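Local coordinates for protein protease (Helicobacter pylori, PDB 5EUF) that probably acts as a zinc-dependent M16-family protease and virulence factor, cleaving the cytoplasmic domain of human junctional adhesion molecule A, at residues T28-V33 against E363-V368; H158-T163 against L305-V310; D348-N353 against Q389-L394. All coordinates share one frame; numbering follows the deposited sequence.

Interaction 1 of 3, residues T28-V33 against E363-V368; sequences TGVIEV and ESSSDV
The hydroxyl OG of S366 is gripped twice: the ammonium NZ of K96 gives it a hydrogen bond, and OG itself donates a weak one to E32, with S366 OG 3.2 Å from E32 OE2. A serine suits this place because one small group can accept and donate at once. S366 OG stands anti to its own carbonyl carbon, chi1 -54°. E32 reaches over with CG anti to the backbone N and the chain extended beyond it, which brings E32 OE2 alongside S366. Its other oxygen, OE1, forms the stronger link, a salt bridge to R92. Strand 30-37 runs between strands 91-98 and 192-198 in the mixed sheet of the N-terminal M16 half, and helix 365-376 begins here on the face to which V30 and E32 turn. I31 starts away from the helix, and its side chain touches L102 of helix 102-113 across the sheet. The small S365 is consistent with the close approach of helix and strand: I31 CA and S365 CA are 6.2 Å apart. S365 OG sits between its backbone N and carbonyl carbon, chi1 55°, and faces V30 CG1 at 3.8 Å. S364 is the N-cap; its OG accepts a weak bond from S366 N at 3.4 Å, while S364 O takes the N-H of V368.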
ATOM      1  N   THR B  28     -30.220  32.396 -18.993  1.00 92.87           N
ATOM      2  CA  THR B  28     -29.965  33.195 -20.187  1.00 77.45           C
ATOM      3  C   THR B  28     -28.481  33.436 -20.446  1.00 60.93           C
ATOM      4  O   THR B  28     -27.806  34.155 -19.703  1.00 47.60           O
ATOM      5  CB  THR B  28     -30.693  34.549 -20.110  1.00 65.88           C
ATOM      6  OG1 THR B  28     -32.095  34.319 -19.925  1.00 68.87           O
ATOM      7  CG2 THR B  28     -30.483  35.345 -21.395  1.00 53.83           C
ATOM      8  N   GLY B  29     -27.985  32.822 -21.517  1.00 47.38           N
ATOM      9  CA  GLY B  29     -26.615  33.010 -21.950  1.00 40.13           C
ATOM     10  C   GLY B  29     -25.633  32.091 -21.253  1.00 42.28           C
ATOM     11  O   GLY B  29     -24.797  31.473 -21.902  1.00 48.92           O
ATOM     12  N   VAL B  30     -25.749  31.993 -19.934  1.00 34.23           N
ATOM     13  CA  VAL B  30     -24.776  31.277 -19.117  1.00 40.61           C
ATOM     14  C   VAL B  30     -24.759  29.769 -19.370  1.00 42.10           C
ATOM     15  O   VAL B  30     -25.795  29.106 -19.316  1.00 36.32           O
ATOM     16  CB  VAL B  30     -25.038  31.526 -17.619  1.00 54.09           C
ATOM     17  CG1 VAL B  30     -23.969  30.856 -16.770  1.00 53.20           C
ATOM     18  CG2 VAL B  30     -25.091  33.017 -17.337  1.00 34.00           C
ATOM     19  N   ILE B  31     -23.575  29.234 -19.659  1.00 41.63           N
ATOM     20  CA  ILE B  31     -23.392  27.792 -19.807  1.00 43.89           C
ATOM     21  C   ILE B  31     -22.125  27.323 -19.104  1.00 39.29           C
ATOM     22  O   ILE B  31     -21.304  28.132 -18.670  1.00 47.54           O
ATOM     23  CB  ILE B  31     -23.300  27.355 -21.286  1.00 34.03           C
ATOM     24  CG1 ILE B  31     -21.998  27.863 -21.909  1.00 27.85           C
ATOM     25  CG2 ILE B  31     -24.519  27.813 -22.075  1.00 30.41           C
ATOM     26  CD1 ILE B  31     -21.739  27.326 -23.292  1.00 27.86           C
ATOM     27  N   GLU B  32     -21.971  26.008 -18.998  1.00 31.04           N
ATOM     28  CA  GLU B  32     -20.722  25.425 -18.522  1.00 29.74           C
ATOM     29  C   GLU B  32     -20.302  24.266 -19.417  1.00 29.77           C
ATOM     30  O   GLU B  32     -21.097  23.370 -19.705  1.00 27.31           O
ATOM     31  CB  GLU B  32     -20.845  24.953 -17.073  1.00 24.33           C
ATOM     32  CG  GLU B  32     -19.555  24.341 -16.544  1.00 39.47           C
ATOM     33  CD  GLU B  32     -19.601  24.040 -15.062  1.00 45.23           C
ATOM     34  OE1 GLU B  32     -19.244  22.908 -14.674  1.00 44.00           O
ATOM     35  OE2 GLU B  32     -19.981  24.937 -14.283  1.00 62.38           O
ATOM     36  N   VAL B  33     -19.047  24.292 -19.856  1.00 36.75           N
ATOM     37  CA  VAL B  33     -18.522  23.257 -20.739  1.00 47.92           C
ATOM     38  C   VAL B  33     -17.628  22.292 -19.970  1.00 42.82           C
ATOM     39  O   VAL B  33     -16.525  22.652 -19.569  1.00 48.22           O
ATOM     40  CB  VAL B  33     -17.723  23.866 -21.906  1.00 22.13           C
ATOM     41  CG1 VAL B  33     -17.311  22.782 -22.882  1.00 21.75           C
ATOM     42  CG2 VAL B  33     -18.545  24.931 -22.607  1.00 43.22           C
ATOM     43  N   GLU B 363     -31.206  26.206 -10.777  1.00 46.71           N
ATOM     44  CA  GLU B 363     -31.082  27.550 -11.323  1.00 50.46           C
ATOM     45  C   GLU B 363     -29.659  27.824 -11.803  1.00 37.77           C
ATOM     46  O   GLU B 363     -29.430  28.727 -12.605  1.00 49.19           O
ATOM     47  CB  GLU B 363     -31.499  28.587 -10.276  1.00 47.17           C
ATOM     48  N   SER B 364     -28.707  27.038 -11.312  1.00 36.65           N
ATOM     49  CA  SER B 364     -27.301  27.236 -11.651  1.00 47.92           C
ATOM     50  C   SER B 364     -26.740  26.088 -12.482  1.00 46.41           C
ATOM     51  O   SER B 364     -26.761  24.930 -12.060  1.00 33.35           O
ATOM     52  CB  SER B 364     -26.464  27.406 -10.383  1.00 60.51           C
ATOM     53  OG  SER B 364     -25.089  27.547 -10.699  1.00 61.60           O
ATOM     54  N   SER B 365     -26.222  26.424 -13.660  1.00 46.92           N
ATOM     55  CA  SER B 365     -25.642  25.434 -14.557  1.00 41.31           C
ATOM     56  C   SER B 365     -24.415  24.768 -13.941  1.00 47.69           C
ATOM     57  O   SER B 365     -24.099  23.622 -14.258  1.00 52.32           O
ATOM     58  CB  SER B 365     -25.275  26.081 -15.892  1.00 37.55           C
ATOM     59  OG  SER B 365     -24.418  27.193 -15.699  1.00 49.34           O
ATOM     60  N   SER B 366     -23.730  25.489 -13.057  1.00 50.17           N
ATOM     61  CA  SER B 366     -22.564  24.948 -12.364  1.00 44.98           C
ATOM     62  C   SER B 366     -22.959  23.830 -11.409  1.00 44.44           C
ATOM     63  O   SER B 366     -22.261  22.823 -11.291  1.00 46.96           O
ATOM     64  CB  SER B 366     -21.833  26.048 -11.592  1.00 46.70           C
ATOM     65  OG  SER B 366     -21.502  27.134 -12.439  1.00 69.26           O
ATOM     66  N   ASP B 367     -24.082  24.022 -10.724  1.00 44.98           N
ATOM     67  CA  ASP B 367     -24.569  23.042  -9.763  1.00 43.06           C
ATOM     68  C   ASP B 367     -25.088  21.798 -10.472  1.00 44.12           C
ATOM     69  O   ASP B 367     -24.800  20.673 -10.062  1.00 49.35           O
ATOM     70  CB  ASP B 367     -25.662  23.650  -8.883  1.00 45.57           C
ATOM     71  CG  ASP B 367     -25.137  24.745  -7.971  1.00 58.59           C
ATOM     72  OD1 ASP B 367     -23.970  24.652  -7.536  1.00 54.89           O
ATOM     73  OD2 ASP B 367     -25.893  25.699  -7.685  1.00 77.58           O
ATOM     74  N   VAL B 368     -25.851  22.010 -11.542  1.00 46.08           N
ATOM     75  CA  VAL B 368     -26.423  20.909 -12.310  1.00 43.24           C
ATOM     76  C   VAL B 368     -25.327  20.056 -12.944  1.00 40.09           C
ATOM     77  O   VAL B 368     -25.405  18.825 -12.947  1.00 30.14           O
ATOM     78  CB  VAL B 368     -27.371  21.425 -13.408  1.00 37.71           C
ATOM     79  CG1 VAL B 368     -27.899  20.273 -14.248  1.00 38.05           C
ATOM     80  CG2 VAL B 368     -28.521  22.196 -12.787  1.00 38.04           C
TER

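Interaction 2 of 3, residues H158-T163 against L305-V310; sequences HPYHWT and LQDESV
Two first torsions bring H158, just before the short 3-10 turn 159-161, and Y160 within it together: H158 has CG anti to its backbone N (chi1 -172°), whereas Y160 has CG anti to its carbonyl carbon (chi1 -70°). The imidazole thereby swings over the phenol, H158 CE1 lying 3.2 Å above the plane of the Y160 ring and over its centre. Both ring nitrogens of H158 are used. Y160 N, tilted out of the imidazole plane, donates to H158 ND1, 3.1 Å away, which would restrain the ring's rotation, and H158 NE2 donates to D307 OD2 at 2.5 Å. The acceptor lies close to the imidazole plane, but NE2 meets OD2 from above the carboxylate plane, the two planes being 86° apart. This pattern fits a neutral imidazole with its proton on NE2; the salt bridge from R42 to the same D307 OD2 would favour an ionised aspartate. The contact ties the loop after helix 142-154 to the turn leading into strand 309-317, an element of the sheet in the other half of the two-halved M16 fold. L305 CD1 makes an off-centre CH-pi contact with the tyrosine, 4.2 Å from the ring centroid, and L305 CB touches Y160 CE2 at 3.7 Å, a branched apolar chain suiting the apolar ring. The hydroxyl makes the polar contacts: D307 N points almost straight at Y160 OH over 3.3 Å, and the same hydroxyl is hydrogen-bonded to D89 OD1. At the ring's edge, in plane, Y160 CD2 lies 3.6 Å from E308 O, a carbonyl whose hydrogen bond is with Y155 OH. Beyond Y160, H161 NE2 is hydrogen-bonded to V156 O of the second subunit.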
ATOM      1  N   HIS B 158      -6.557  -1.688  -1.734  1.00 26.65           N
ATOM      2  CA  HIS B 158      -7.189  -0.878  -2.771  1.00 26.05           C
ATOM      3  C   HIS B 158      -6.481   0.473  -2.902  1.00 20.78           C
ATOM      4  O   HIS B 158      -5.975   1.004  -1.915  1.00 22.68           O
ATOM      5  CB  HIS B 158      -8.672  -0.688  -2.449  1.00 17.17           C
ATOM      6  CG  HIS B 158      -9.457  -0.040  -3.543  1.00 13.59           C
ATOM      7  ND1 HIS B 158      -9.724   1.312  -3.568  1.00 16.70           N
ATOM      8  CD2 HIS B 158     -10.041  -0.560  -4.648  1.00 17.41           C
ATOM      9  CE1 HIS B 158     -10.435   1.597  -4.643  1.00 21.29           C
ATOM     10  NE2 HIS B 158     -10.642   0.479  -5.316  1.00 21.35           N
ATOM     11  N   PRO B 159      -6.426   1.025  -4.127  1.00 21.76           N
ATOM     12  CA  PRO B 159      -5.792   2.326  -4.382  1.00 21.96           C
ATOM     13  C   PRO B 159      -6.304   3.484  -3.516  1.00 24.36           C
ATOM     14  O   PRO B 159      -5.672   4.540  -3.496  1.00 29.52           O
ATOM     15  CB  PRO B 159      -6.119   2.578  -5.853  1.00 13.60           C
ATOM     16  CG  PRO B 159      -6.160   1.226  -6.442  1.00 38.86           C
ATOM     17  CD  PRO B 159      -6.764   0.336  -5.385  1.00 35.09           C
ATOM     18  N   TYR B 160      -7.411   3.293  -2.802  1.00 20.12           N
ATOM     19  CA  TYR B 160      -7.879   4.302  -1.855  1.00 22.52           C
ATOM     20  C   TYR B 160      -6.968   4.342  -0.630  1.00 28.08           C
ATOM     21  O   TYR B 160      -7.216   5.089   0.317  1.00 37.80           O
ATOM     22  CB  TYR B 160      -9.324   4.032  -1.429  1.00 18.41           C
ATOM     23  CG  TYR B 160     -10.349   4.258  -2.518  1.00 21.88           C
ATOM     24  CD1 TYR B 160     -10.016   4.925  -3.690  1.00 21.07           C
ATOM     25  CD2 TYR B 160     -11.657   3.810  -2.369  1.00 25.56           C
ATOM     26  CE1 TYR B 160     -10.955   5.132  -4.688  1.00 12.02           C
ATOM     27  CE2 TYR B 160     -12.601   4.013  -3.358  1.00 15.29           C
ATOM     28  CZ  TYR B 160     -12.246   4.674  -4.513  1.00 21.80           C
ATOM     29  OH  TYR B 160     -13.184   4.878  -5.497  1.00 22.77           O
ATOM     30  N   HIS B 161      -5.918   3.526  -0.660  1.00 23.89           N
ATOM     31  CA  HIS B 161      -4.875   3.526   0.358  1.00 22.82           C
ATOM     32  C   HIS B 161      -4.199   4.893   0.448  1.00 17.69           C
ATOM     33  O   HIS B 161      -3.645   5.258   1.484  1.00 13.99           O
ATOM     34  CB  HIS B 161      -3.841   2.442   0.045  1.00 22.12           C
ATOM     35  CG  HIS B 161      -2.767   2.302   1.077  1.00 31.40           C
ATOM     36  ND1 HIS B 161      -3.015   1.850   2.356  1.00 34.40           N
ATOM     37  CD2 HIS B 161      -1.435   2.538   1.014  1.00 25.93           C
ATOM     38  CE1 HIS B 161      -1.883   1.821   3.037  1.00 35.96           C
ATOM     39  NE2 HIS B 161      -0.909   2.233   2.247  1.00 21.95           N
ATOM     40  N   TRP B 162      -4.249   5.641  -0.648  1.00 29.10           N
ATOM     41  CA  TRP B 162      -3.691   6.987  -0.689  1.00 26.02           C
ATOM     42  C   TRP B 162      -4.653   7.973  -1.350  1.00 28.09           C
ATOM     43  O   TRP B 162      -5.454   7.603  -2.212  1.00 29.91           O
ATOM     44  CB  TRP B 162      -2.347   6.988  -1.424  1.00 22.87           C
ATOM     45  CG  TRP B 162      -2.438   6.558  -2.864  1.00 24.62           C
ATOM     46  CD1 TRP B 162      -2.654   7.361  -3.946  1.00 18.02           C
ATOM     47  CD2 TRP B 162      -2.314   5.224  -3.374  1.00 25.85           C
ATOM     48  NE1 TRP B 162      -2.675   6.611  -5.097  1.00 14.68           N
ATOM     49  CE2 TRP B 162      -2.468   5.296  -4.774  1.00 24.01           C
ATOM     50  CE3 TRP B 162      -2.090   3.977  -2.783  1.00 14.53           C
ATOM     51  CZ2 TRP B 162      -2.403   4.170  -5.591  1.00 28.33           C
ATOM     52  CZ3 TRP B 162      -2.024   2.860  -3.596  1.00 20.94           C
ATOM     53  CH2 TRP B 162      -2.180   2.965  -4.985  1.00 32.15           C
ATOM     54  N   THR B 163      -4.568   9.231  -0.928  1.00 23.36           N
ATOM     55  CA  THR B 163      -5.349  10.310  -1.519  1.00 15.36           C
ATOM     56  C   THR B 163      -4.663  10.770  -2.811  1.00 23.71           C
ATOM     57  O   THR B 163      -3.481  10.488  -3.012  1.00 19.96           O
ATOM     58  CB  THR B 163      -5.501  11.480  -0.530  1.00 22.41           C
ATOM     59  OG1 THR B 163      -4.260  12.188  -0.425  1.00 27.94           O
ATOM     60  CG2 THR B 163      -5.912  10.958   0.840  1.00 13.47           C
ATOM     61  N   LEU B 305     -17.584   7.391  -2.945  1.00 30.60           N
ATOM     62  CA  LEU B 305     -16.522   6.876  -3.796  1.00 21.53           C
ATOM     63  C   LEU B 305     -17.041   5.743  -4.670  1.00 30.16           C
ATOM     64  O   LEU B 305     -17.997   5.057  -4.306  1.00 27.86           O
ATOM     65  CB  LEU B 305     -15.344   6.397  -2.947  1.00 31.13           C
ATOM     66  CG  LEU B 305     -14.700   7.430  -2.021  1.00 18.00           C
ATOM     67  CD1 LEU B 305     -13.753   6.754  -1.042  1.00 15.30           C
ATOM     68  CD2 LEU B 305     -13.965   8.478  -2.835  1.00 15.91           C
ATOM     69  N   GLN B 306     -16.401   5.557  -5.820  1.00 40.14           N
ATOM     70  CA  GLN B 306     -16.821   4.556  -6.794  1.00 17.62           C
ATOM     71  C   GLN B 306     -16.808   3.145  -6.210  1.00 38.25           C
ATOM     72  O   GLN B 306     -17.825   2.453  -6.229  1.00 36.25           O
ATOM     73  CB  GLN B 306     -15.930   4.629  -8.034  1.00 18.23           C
ATOM     74  CG  GLN B 306     -16.256   3.609  -9.103  1.00 19.89           C
ATOM     75  CD  GLN B 306     -15.535   3.890 -10.408  1.00 25.20           C
ATOM     76  OE1 GLN B 306     -15.123   5.021 -10.670  1.00 27.62           O
ATOM     77  NE2 GLN B 306     -15.379   2.860 -11.231  1.00 20.68           N
ATOM     78  N   ASP B 307     -15.660   2.724  -5.687  1.00 37.74           N
ATOM     79  CA  ASP B 307     -15.545   1.415  -5.047  1.00 33.41           C
ATOM     80  C   ASP B 307     -15.981   1.501  -3.587  1.00 32.08           C
ATOM     81  O   ASP B 307     -16.694   2.431  -3.217  1.00 32.21           O
ATOM     82  CB  ASP B 307     -14.116   0.888  -5.163  1.00 32.39           C
ATOM     83  CG  ASP B 307     -13.726   0.589  -6.599  1.00 22.75           C
ATOM     84  OD1 ASP B 307     -14.600   0.134  -7.368  1.00 18.83           O
ATOM     85  OD2 ASP B 307     -12.553   0.813  -6.960  1.00 19.94           O
ATOM     86  N   GLU B 308     -15.564   0.537  -2.765  1.00 32.30           N
ATOM     87  CA  GLU B 308     -15.949   0.535  -1.354  1.00 16.34           C
ATOM     88  C   GLU B 308     -15.573   1.855  -0.692  1.00 21.26           C
ATOM     89  O   GLU B 308     -14.405   2.238  -0.656  1.00 38.54           O
ATOM     90  CB  GLU B 308     -15.309  -0.628  -0.599  1.00 16.57           C
ATOM     91  CG  GLU B 308     -15.671  -0.631   0.881  1.00 32.78           C
ATOM     92  CD  GLU B 308     -15.273  -1.907   1.588  1.00 40.19           C
ATOM     93  OE1 GLU B 308     -15.774  -2.139   2.710  1.00 41.64           O
ATOM     94  OE2 GLU B 308     -14.461  -2.674   1.027  1.00 45.47           O
ATOM     95  N   SER B 309     -16.580   2.547  -0.174  1.00 23.25           N
ATOM     96  CA  SER B 309     -16.420   3.931   0.249  1.00 30.64           C
ATOM     97  C   SER B 309     -16.263   4.078   1.754  1.00 32.53           C
ATOM     98  O   SER B 309     -16.115   3.094   2.480  1.00 19.84           O
ATOM     99  CB  SER B 309     -17.614   4.763  -0.229  1.00 39.48           C
ATOM    100  OG  SER B 309     -17.511   6.104   0.212  1.00 53.94           O
ATOM    101  N   VAL B 310     -16.310   5.324   2.213  1.00 40.92           N
ATOM    102  CA  VAL B 310     -16.060   5.644   3.609  1.00 35.84           C
ATOM    103  C   VAL B 310     -16.953   6.784   4.098  1.00 27.39           C
ATOM    104  O   VAL B 310     -17.077   7.821   3.441  1.00 29.19           O
ATOM    105  CB  VAL B 310     -14.570   6.014   3.827  1.00 14.91           C
ATOM    106  CG1 VAL B 310     -14.403   6.971   4.991  1.00 26.77           C
ATOM    107  CG2 VAL B 310     -13.739   4.758   4.042  1.00 23.38           C
TER

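Interaction 3 of 3, residues D348-N353 against Q389-L394; sequences DKIKIN and QQFLDL
Two main-chain carbonyls where helix 387-392 gives way to loop, those of L392 and L394, share one lysine as donor. K351 leaves helix 344-361 with CG anti to its carbonyl carbon and the rest of the chain stretched out, and its ammonium ends between them: K351 NZ is 2.6 Å from L394 O and 2.9 Å from L392 O. The two bonds differ in quality. Towards L394 the nitrogen lies in the carbonyl plane with a C=O...N angle of 146°, whereas at L392 the angle falls to 114° and the donor stands well above the plane. Lysine suits the place because its long arm crosses from one helix to the other and its charge would be favoured near the carbonyl end of a helix. Other groups here are satisfied locally. L394 N donates to F391 O, D393 N makes weak bonds to Q389 O and Q390 O, and Q389 NE2 reaches D393 OD2, 2.9 Å away, on its syn lone pair. The methylenes of the lysine are not idle: K351 CB packs on L392 CD2 at 3.9 Å. Alongside, I350 CG2 meets the edge of the F391 ring, 3.6 Å from F391 CZ, the two side chains crossing at about a right angle. L394 CD1 lies over the rim of one face of that ring, and F391 also packs on V267 and A271 of helix 266-276. The arrangement is a lysine of one helix bonding to carbonyls at the C-terminal end of another, within helix-on-helix packing in the C-terminal half of an M16 peptidase.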
ATOM      1  N   ASP B 348     -37.609  15.898   9.445  1.00 34.05           N
ATOM      2  CA  ASP B 348     -38.348  16.812   8.587  1.00 28.70           C
ATOM      3  C   ASP B 348     -37.478  17.983   8.145  1.00 38.38           C
ATOM      4  O   ASP B 348     -37.584  18.450   7.009  1.00 33.67           O
ATOM      5  CB  ASP B 348     -39.597  17.326   9.305  1.00 39.09           C
ATOM      6  CG  ASP B 348     -40.620  17.902   8.351  1.00 43.89           C
ATOM      7  OD1 ASP B 348     -40.837  17.300   7.278  1.00 45.53           O
ATOM      8  OD2 ASP B 348     -41.208  18.956   8.673  1.00 68.02           O
ATOM      9  N   LYS B 349     -36.620  18.455   9.044  1.00 48.06           N
ATOM     10  CA  LYS B 349     -35.744  19.581   8.735  1.00 50.32           C
ATOM     11  C   LYS B 349     -34.732  19.187   7.669  1.00 40.08           C
ATOM     12  O   LYS B 349     -34.350  20.002   6.829  1.00 37.28           O
ATOM     13  CB  LYS B 349     -35.024  20.080   9.988  1.00 51.90           C
ATOM     14  CG  LYS B 349     -34.422  21.468   9.823  1.00 58.26           C
ATOM     15  CD  LYS B 349     -35.489  22.462   9.376  1.00 72.63           C
ATOM     16  CE  LYS B 349     -34.902  23.828   9.056  1.00 67.03           C
ATOM     17  NZ  LYS B 349     -35.950  24.781   8.584  1.00 50.23           N
ATOM     18  N   ILE B 350     -34.303  17.931   7.709  1.00 25.91           N
ATOM     19  CA  ILE B 350     -33.393  17.405   6.703  1.00 24.77           C
ATOM     20  C   ILE B 350     -34.054  17.426   5.326  1.00 32.12           C
ATOM     21  O   ILE B 350     -33.435  17.808   4.334  1.00 41.26           O
ATOM     22  CB  ILE B 350     -32.944  15.968   7.045  1.00 23.75           C
ATOM     23  CG1 ILE B 350     -32.237  15.943   8.400  1.00 32.98           C
ATOM     24  CG2 ILE B 350     -32.027  15.417   5.969  1.00 22.71           C
ATOM     25  CD1 ILE B 350     -31.064  16.892   8.488  1.00 42.42           C
ATOM     26  N   LYS B 351     -35.323  17.036   5.277  1.00 37.27           N
ATOM     27  CA  LYS B 351     -36.036  16.931   4.009  1.00 38.76           C
ATOM     28  C   LYS B 351     -36.418  18.291   3.434  1.00 38.70           C
ATOM     29  O   LYS B 351     -36.418  18.472   2.217  1.00 33.44           O
ATOM     30  CB  LYS B 351     -37.289  16.066   4.171  1.00 26.81           C
ATOM     31  CG  LYS B 351     -36.988  14.600   4.417  1.00 28.68           C
ATOM     32  CD  LYS B 351     -38.256  13.766   4.453  1.00 38.00           C
ATOM     33  CE  LYS B 351     -37.942  12.311   4.763  1.00 41.61           C
ATOM     34  NZ  LYS B 351     -39.170  11.469   4.838  1.00 39.02           N
ATOM     35  N   ILE B 352     -36.748  19.246   4.298  1.00 47.13           N
ATOM     36  CA  ILE B 352     -37.142  20.564   3.814  1.00 51.96           C
ATOM     37  C   ILE B 352     -35.913  21.317   3.306  1.00 42.72           C
ATOM     38  O   ILE B 352     -36.005  22.103   2.362  1.00 40.13           O
ATOM     39  CB  ILE B 352     -37.880  21.390   4.904  1.00 71.57           C
ATOM     40  CG1 ILE B 352     -38.421  22.696   4.318  1.00 81.52           C
ATOM     41  CG2 ILE B 352     -36.981  21.669   6.090  1.00 84.23           C
ATOM     42  CD1 ILE B 352     -39.081  23.600   5.339  1.00 90.19           C
ATOM     43  N   ASN B 353     -34.758  21.049   3.910  1.00 39.93           N
ATOM     44  CA  ASN B 353     -33.515  21.678   3.478  1.00 46.22           C
ATOM     45  C   ASN B 353     -33.022  21.086   2.166  1.00 43.29           C
ATOM     46  O   ASN B 353     -32.432  21.785   1.341  1.00 50.44           O
ATOM     47  CB  ASN B 353     -32.435  21.540   4.552  1.00 41.47           C
ATOM     48  CG  ASN B 353     -32.728  22.371   5.783  1.00 49.37           C
ATOM     49  OD1 ASN B 353     -33.466  23.357   5.722  1.00 43.92           O
ATOM     50  ND2 ASN B 353     -32.148  21.978   6.912  1.00 60.28           N
ATOM     51  N   GLN B 389     -36.896  11.511  -4.817  1.00 37.33           N
ATOM     52  CA  GLN B 389     -38.026  10.740  -4.316  1.00 44.94           C
ATOM     53  C   GLN B 389     -37.579   9.762  -3.233  1.00 47.40           C
ATOM     54  O   GLN B 389     -38.284   9.553  -2.248  1.00 50.29           O
ATOM     55  CB  GLN B 389     -38.720   9.988  -5.455  1.00 57.47           C
ATOM     56  CG  GLN B 389     -40.045   9.356  -5.054  1.00 77.39           C
ATOM     57  CD  GLN B 389     -41.052  10.379  -4.548  1.00 86.61           C
ATOM     58  OE1 GLN B 389     -41.099  11.511  -5.029  1.00 91.46           O
ATOM     59  NE2 GLN B 389     -41.859   9.983  -3.567  1.00 78.23           N
ATOM     60  N   GLN B 390     -36.401   9.174  -3.414  1.00 43.46           N
ATOM     61  CA  GLN B 390     -35.874   8.226  -2.443  1.00 33.63           C
ATOM     62  C   GLN B 390     -35.535   8.929  -1.135  1.00 36.46           C
ATOM     63  O   GLN B 390     -35.706   8.368  -0.050  1.00 27.24           O
ATOM     64  CB  GLN B 390     -34.640   7.512  -2.998  1.00 24.09           C
ATOM     65  CG  GLN B 390     -34.955   6.426  -4.016  1.00 37.59           C
ATOM     66  CD  GLN B 390     -33.733   5.613  -4.407  1.00 59.39           C
ATOM     67  OE1 GLN B 390     -32.747   5.555  -3.671  1.00 65.23           O
ATOM     68  NE2 GLN B 390     -33.795   4.980  -5.573  1.00 65.86           N
ATOM     69  N   PHE B 391     -35.062  10.164  -1.248  1.00 31.99           N
ATOM     70  CA  PHE B 391     -34.655  10.936  -0.082  1.00 31.14           C
ATOM     71  C   PHE B 391     -35.864  11.357   0.741  1.00 32.30           C
ATOM     72  O   PHE B 391     -35.841  11.297   1.971  1.00 29.82           O
ATOM     73  CB  PHE B 391     -33.852  12.166  -0.512  1.00 27.32           C
ATOM     74  CG  PHE B 391     -33.066  12.800   0.599  1.00 28.57           C
ATOM     75  CD1 PHE B 391     -33.657  13.717   1.451  1.00 23.12           C
ATOM     76  CD2 PHE B 391     -31.727  12.490   0.782  1.00 27.61           C
ATOM     77  CE1 PHE B 391     -32.932  14.305   2.470  1.00 32.73           C
ATOM     78  CE2 PHE B 391     -30.996  13.074   1.799  1.00 22.20           C
ATOM     79  CZ  PHE B 391     -31.599  13.981   2.644  1.00 24.20           C
ATOM     80  N   LEU B 392     -36.921  11.778   0.056  1.00 31.82           N
ATOM     81  CA  LEU B 392     -38.112  12.286   0.725  1.00 38.40           C
ATOM     82  C   LEU B 392     -39.001  11.162   1.252  1.00 37.70           C
ATOM     83  O   LEU B 392     -39.937  11.409   2.009  1.00 47.50           O
ATOM     84  CB  LEU B 392     -38.906  13.184  -0.223  1.00 49.52           C
ATOM     85  CG  LEU B 392     -38.125  14.385  -0.766  1.00 54.32           C
ATOM     86  CD1 LEU B 392     -38.990  15.223  -1.694  1.00 51.93           C
ATOM     87  CD2 LEU B 392     -37.570  15.229   0.374  1.00 55.70           C
ATOM     88  N   ASP B 393     -38.705   9.932   0.848  1.00 39.95           N
ATOM     89  CA  ASP B 393     -39.445   8.773   1.334  1.00 32.50           C
ATOM     90  C   ASP B 393     -38.685   8.072   2.453  1.00 40.89           C
ATOM     91  O   ASP B 393     -39.110   7.026   2.940  1.00 65.14           O
ATOM     92  CB  ASP B 393     -39.728   7.789   0.198  1.00 27.81           C
ATOM     93  CG  ASP B 393     -40.707   8.333  -0.818  1.00 49.95           C
ATOM     94  OD1 ASP B 393     -41.520   9.209  -0.453  1.00 69.93           O
ATOM     95  OD2 ASP B 393     -40.667   7.884  -1.981  1.00 61.21           O
ATOM     96  N   LEU B 394     -37.555   8.646   2.850  1.00 30.86           N
ATOM     97  CA  LEU B 394     -36.770   8.088   3.943  1.00 36.24           C
ATOM     98  C   LEU B 394     -37.529   8.198   5.257  1.00 35.79           C
ATOM     99  O   LEU B 394     -38.030   9.263   5.608  1.00 32.24           O
ATOM    100  CB  LEU B 394     -35.416   8.794   4.064  1.00 36.05           C
ATOM    101  CG  LEU B 394     -34.325   8.447   3.048  1.00 28.69           C
ATOM    102  CD1 LEU B 394     -33.176   9.434   3.148  1.00 21.67           C
ATOM    103  CD2 LEU B 394     -33.823   7.032   3.263  1.00 24.63           C
TER

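Overall arrangement
The three contacts are separate, none touching another. Interactions 1 and 2 lie on opposite sides of the chain's centre, their own centres 30 Å apart and nearest atoms about 17 Å apart; interaction 2 is nested within the sequence loop that interaction 1 closes. Interaction 3 is about 12 Å from interaction 1 and about 15 Å from interaction 2, nearest atoms in both cases. Helix 344-361 of interaction 3 is followed directly by helix 365-376 of interaction 1. All three lie away from the active site, where H53 and E133 bind zinc and H57 and the proton acceptor E56 probably complete it. The side chain of L305 is about 9 Å, and that of F391 about 10 Å, from a bound zinc ion.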